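Cytochrome c family protein (Geobacter sulfurreducens, PDB 3OUQ) probably carries electrons along a chain of covalently bound hemes, this part being the N-terminal hexaheme half of a dodecaheme cytochrome c. Local coordinates at residues Leu50-Gly55 and Phe68-Asp73. Numbering follows the deposited sequence.
Sequences LDMEKG and FSVADD. With HEC (heme c), chain D.
Glu-53 of helix 49-53 approaches Ala-71 of the irregular 68-73 loop to 6.5 Å between CA atoms, and a Schellman motif at Gly-55 (phi 116°) turns the chain out of the helix. Val-70 fills the angle between helix and heme. One branch, CG2, meets CB of Met-52 at 4.0 Å and lies near the backbone N of Glu-53; the other, CG1, anti to the carbonyl carbon (chi1 -69°), sits 3.7 Å from heme methyl CMC. With alanine in place of Val-70 both branches go, and a gap between Met-52 CB and the heme methyl is likely to result, the methyl keeping only CB of this residue. Met-52 bends at chi3 (-144°), carrying its CE over the porphyrin, 3.5 Å from ring carbon C2D. Phe-68 receives CMC at its ring edge, in plane, with CE1 3.8 Å away. Farther from the heme, Glu-53 brings CD to 4.2 Å from Ala-71 CB; its OE1 makes a salt bridge to Arg-113 and a hydrogen bond to Ser-117. An ST turn, Ala-71 N to Ser-69 OG (2.9 Å), shapes the loop. Helix 49-53 and the 68-73 loop together line part of a heme c pocket in a cytochrome c7-type module.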
loop_
_atom_site.group_PDB
_atom_site.type_symbol
_atom_site.label_atom_id
_atom_site.label_comp_id
_atom_site.label_asym_id
_atom_site.label_seq_id
_atom_site.Cartn_x
_atom_site.Cartn_y
_atom_site.Cartn_z
ATOM N N LEU A 50 -3.517 -1.664 6.590
ATOM C CA LEU A 50 -3.392 -2.123 7.969
ATOM C C LEU A 50 -4.736 -1.934 8.672
ATOM O O LEU A 50 -5.137 -2.761 9.490
ATOM C CB LEU A 50 -2.308 -1.349 8.732
ATOM C CG LEU A 50 -0.878 -1.877 8.626
ATOM C CD1 LEU A 50 -0.006 -1.180 9.653
ATOM C CD2 LEU A 50 -0.863 -3.379 8.872
ATOM N N ASP A 51 -5.431 -0.840 8.361
ATOM C CA ASP A 51 -6.728 -0.598 8.974
ATOM C C ASP A 51 -7.652 -1.735 8.583
ATOM O O ASP A 51 -8.426 -2.225 9.409
ATOM C CB ASP A 51 -7.336 0.724 8.499
ATOM C CG ASP A 51 -6.620 1.930 9.057
ATOM O OD1 ASP A 51 -6.324 1.939 10.267
ATOM O OD2 ASP A 51 -6.363 2.879 8.289
ATOM N N MET A 52 -7.571 -2.153 7.322
ATOM C CA MET A 52 -8.412 -3.240 6.839
ATOM C C MET A 52 -8.041 -4.542 7.534
ATOM O O MET A 52 -8.906 -5.371 7.816
ATOM C CB MET A 52 -8.283 -3.383 5.321
ATOM C CG MET A 52 -8.749 -2.144 4.576
ATOM S SD MET A 52 -9.088 -2.398 2.837
ATOM C CE MET A 52 -8.541 -0.854 2.181
ATOM N N GLU A 53 -6.752 -4.711 7.820
ATOM C CA GLU A 53 -6.291 -5.909 8.510
ATOM C C GLU A 53 -6.890 -5.883 9.907
ATOM O O GLU A 53 -7.091 -6.924 10.522
ATOM C CB GLU A 53 -4.759 -5.950 8.605
ATOM C CG GLU A 53 -4.045 -5.921 7.269
ATOM C CD GLU A 53 -2.599 -6.402 7.343
ATOM O OE1 GLU A 53 -1.881 -6.290 6.326
ATOM O OE2 GLU A 53 -2.178 -6.906 8.408
ATOM N N LYS A 54 -7.177 -4.685 10.403
ATOM C CA LYS A 54 -7.759 -4.541 11.730
ATOM C C LYS A 54 -9.258 -4.784 11.686
ATOM O O LYS A 54 -9.896 -4.938 12.725
ATOM C CB LYS A 54 -7.466 -3.147 12.308
ATOM C CG LYS A 54 -6.060 -2.991 12.901
ATOM N N GLY A 55 -9.819 -4.811 10.478
ATOM C CA GLY A 55 -11.242 -5.063 10.334
ATOM C C GLY A 55 -12.069 -3.934 9.752
ATOM O O GLY A 55 -13.293 -4.041 9.664
ATOM N N PHE A 68 -11.576 -13.698 0.006
ATOM C CA PHE A 68 -10.126 -13.615 0.102
ATOM C C PHE A 68 -9.711 -12.497 1.050
ATOM O O PHE A 68 -10.366 -11.463 1.133
ATOM C CB PHE A 68 -9.517 -13.417 -1.283
ATOM C CG PHE A 68 -10.101 -12.272 -2.049
ATOM C CD1 PHE A 68 -9.651 -10.976 -1.840
ATOM C CD2 PHE A 68 -11.103 -12.492 -2.990
ATOM C CE1 PHE A 68 -10.177 -9.917 -2.556
ATOM C CE2 PHE A 68 -11.637 -11.442 -3.713
ATOM C CZ PHE A 68 -11.170 -10.145 -3.493
ATOM N N SER A 69 -8.628 -12.729 1.779
ATOM C CA SER A 69 -8.119 -11.770 2.754
ATOM C C SER A 69 -7.298 -10.634 2.140
ATOM O O SER A 69 -6.670 -10.792 1.088
ATOM C CB SER A 69 -7.261 -12.512 3.789
ATOM O OG SER A 69 -6.648 -11.620 4.702
ATOM N N VAL A 70 -7.308 -9.490 2.818
ATOM C CA VAL A 70 -6.556 -8.322 2.386
ATOM C C VAL A 70 -5.119 -8.472 2.870
ATOM O O VAL A 70 -4.260 -7.647 2.565
ATOM C CB VAL A 70 -7.146 -7.022 2.973
ATOM C CG1 VAL A 70 -8.495 -6.741 2.354
ATOM C CG2 VAL A 70 -7.286 -7.140 4.475
ATOM N N ALA A 71 -4.868 -9.539 3.622
ATOM C CA ALA A 71 -3.544 -9.807 4.162
ATOM C C ALA A 71 -2.850 -10.979 3.472
ATOM O O ALA A 71 -2.202 -11.802 4.123
ATOM C CB ALA A 71 -3.647 -10.066 5.647
ATOM N N ASP A 72 -2.981 -11.052 2.152
ATOM C CA ASP A 72 -2.358 -12.120 1.379
ATOM C C ASP A 72 -1.622 -11.543 0.181
ATOM O O ASP A 72 -2.238 -11.031 -0.749
ATOM C CB ASP A 72 -3.411 -13.125 0.896
ATOM C CG ASP A 72 -3.671 -14.234 1.902
ATOM O OD1 ASP A 72 -3.543 -13.976 3.120
ATOM O OD2 ASP A 72 -4.014 -15.361 1.475
ATOM N N ASP A 73 -0.298 -11.625 0.213
ATOM C CA ASP A 73 0.505 -11.117 -0.879
ATOM C C ASP A 73 0.013 -11.653 -2.222
ATOM O O ASP A 73 0.175 -10.999 -3.250
ATOM C CB ASP A 73 1.975 -11.489 -0.675
ATOM C CG ASP A 73 2.601 -10.769 0.500
ATOM O OD1 ASP A 73 2.233 -9.598 0.741
ATOM O OD2 ASP A 73 3.475 -11.365 1.170
HETATM FE FE HEC D . -5.162 -2.475 -0.964
HETATM C CHA HEC D . -5.514 0.917 -0.543
HETATM C CHB HEC D . -1.802 -2.115 -1.003
HETATM C CHC HEC D . -4.843 -5.841 -0.936
HETATM C CHD HEC D . -8.531 -2.771 -1.409
HETATM N NA HEC D . -3.933 -0.929 -0.845
HETATM C C1A HEC D . -4.236 0.388 -0.513
HETATM C C2A HEC D . -3.039 1.179 -0.342
HETATM C C3A HEC D . -2.005 0.352 -0.647
HETATM C C4A HEC D . -2.560 -0.946 -0.971
HETATM C CMA HEC D . -0.526 0.697 -0.544
HETATM C CAA HEC D . -2.929 2.616 0.153
HETATM C CBA HEC D . -3.051 2.753 1.667
HETATM C CGA HEC D . -2.017 1.937 2.418
HETATM O O1A HEC D . -0.812 2.189 2.235
HETATM O O2A HEC D . -2.403 1.037 3.188
HETATM N NB HEC D . -3.644 -3.713 -0.833
HETATM C C1B HEC D . -2.305 -3.410 -0.877
HETATM C C2B HEC D . -1.495 -4.593 -0.762
HETATM C C3B HEC D . -2.355 -5.610 -0.661
HETATM C C4B HEC D . -3.681 -5.072 -0.751
HETATM C CMB HEC D . 0.033 -4.669 -0.817
HETATM C CAB HEC D . -2.021 -7.062 -0.473
HETATM C CBB HEC D . -1.550 -7.499 0.885
HETATM N NC HEC D . -6.431 -4.002 -1.127
HETATM C C1C HEC D . -6.134 -5.346 -1.127
HETATM C C2C HEC D . -7.333 -6.152 -1.262
HETATM C C3C HEC D . -8.357 -5.290 -1.456
HETATM C C4C HEC D . -7.804 -3.953 -1.305
HETATM C CMC HEC D . -7.482 -7.665 -1.092
HETATM C CAC HEC D . -9.779 -5.681 -1.884
HETATM C CBC HEC D . -10.559 -6.473 -0.847
HETATM N ND HEC D . -6.665 -1.179 -1.088
HETATM C C1D HEC D . -7.994 -1.477 -1.339
HETATM C C2D HEC D . -8.800 -0.274 -1.294
HETATM C C3D HEC D . -7.960 0.763 -0.956
HETATM C C4D HEC D . -6.643 0.188 -0.873
HETATM C CMD HEC D . -10.307 -0.187 -1.533
HETATM C CAD HEC D . -8.346 2.198 -0.577
HETATM C CBD HEC D . -9.155 2.219 0.707
HETATM C CGD HEC D . -9.569 3.618 1.122
HETATM O O1D HEC D . -10.376 3.744 2.066
HETATM O O2D HEC D . -9.087 4.593 0.513
#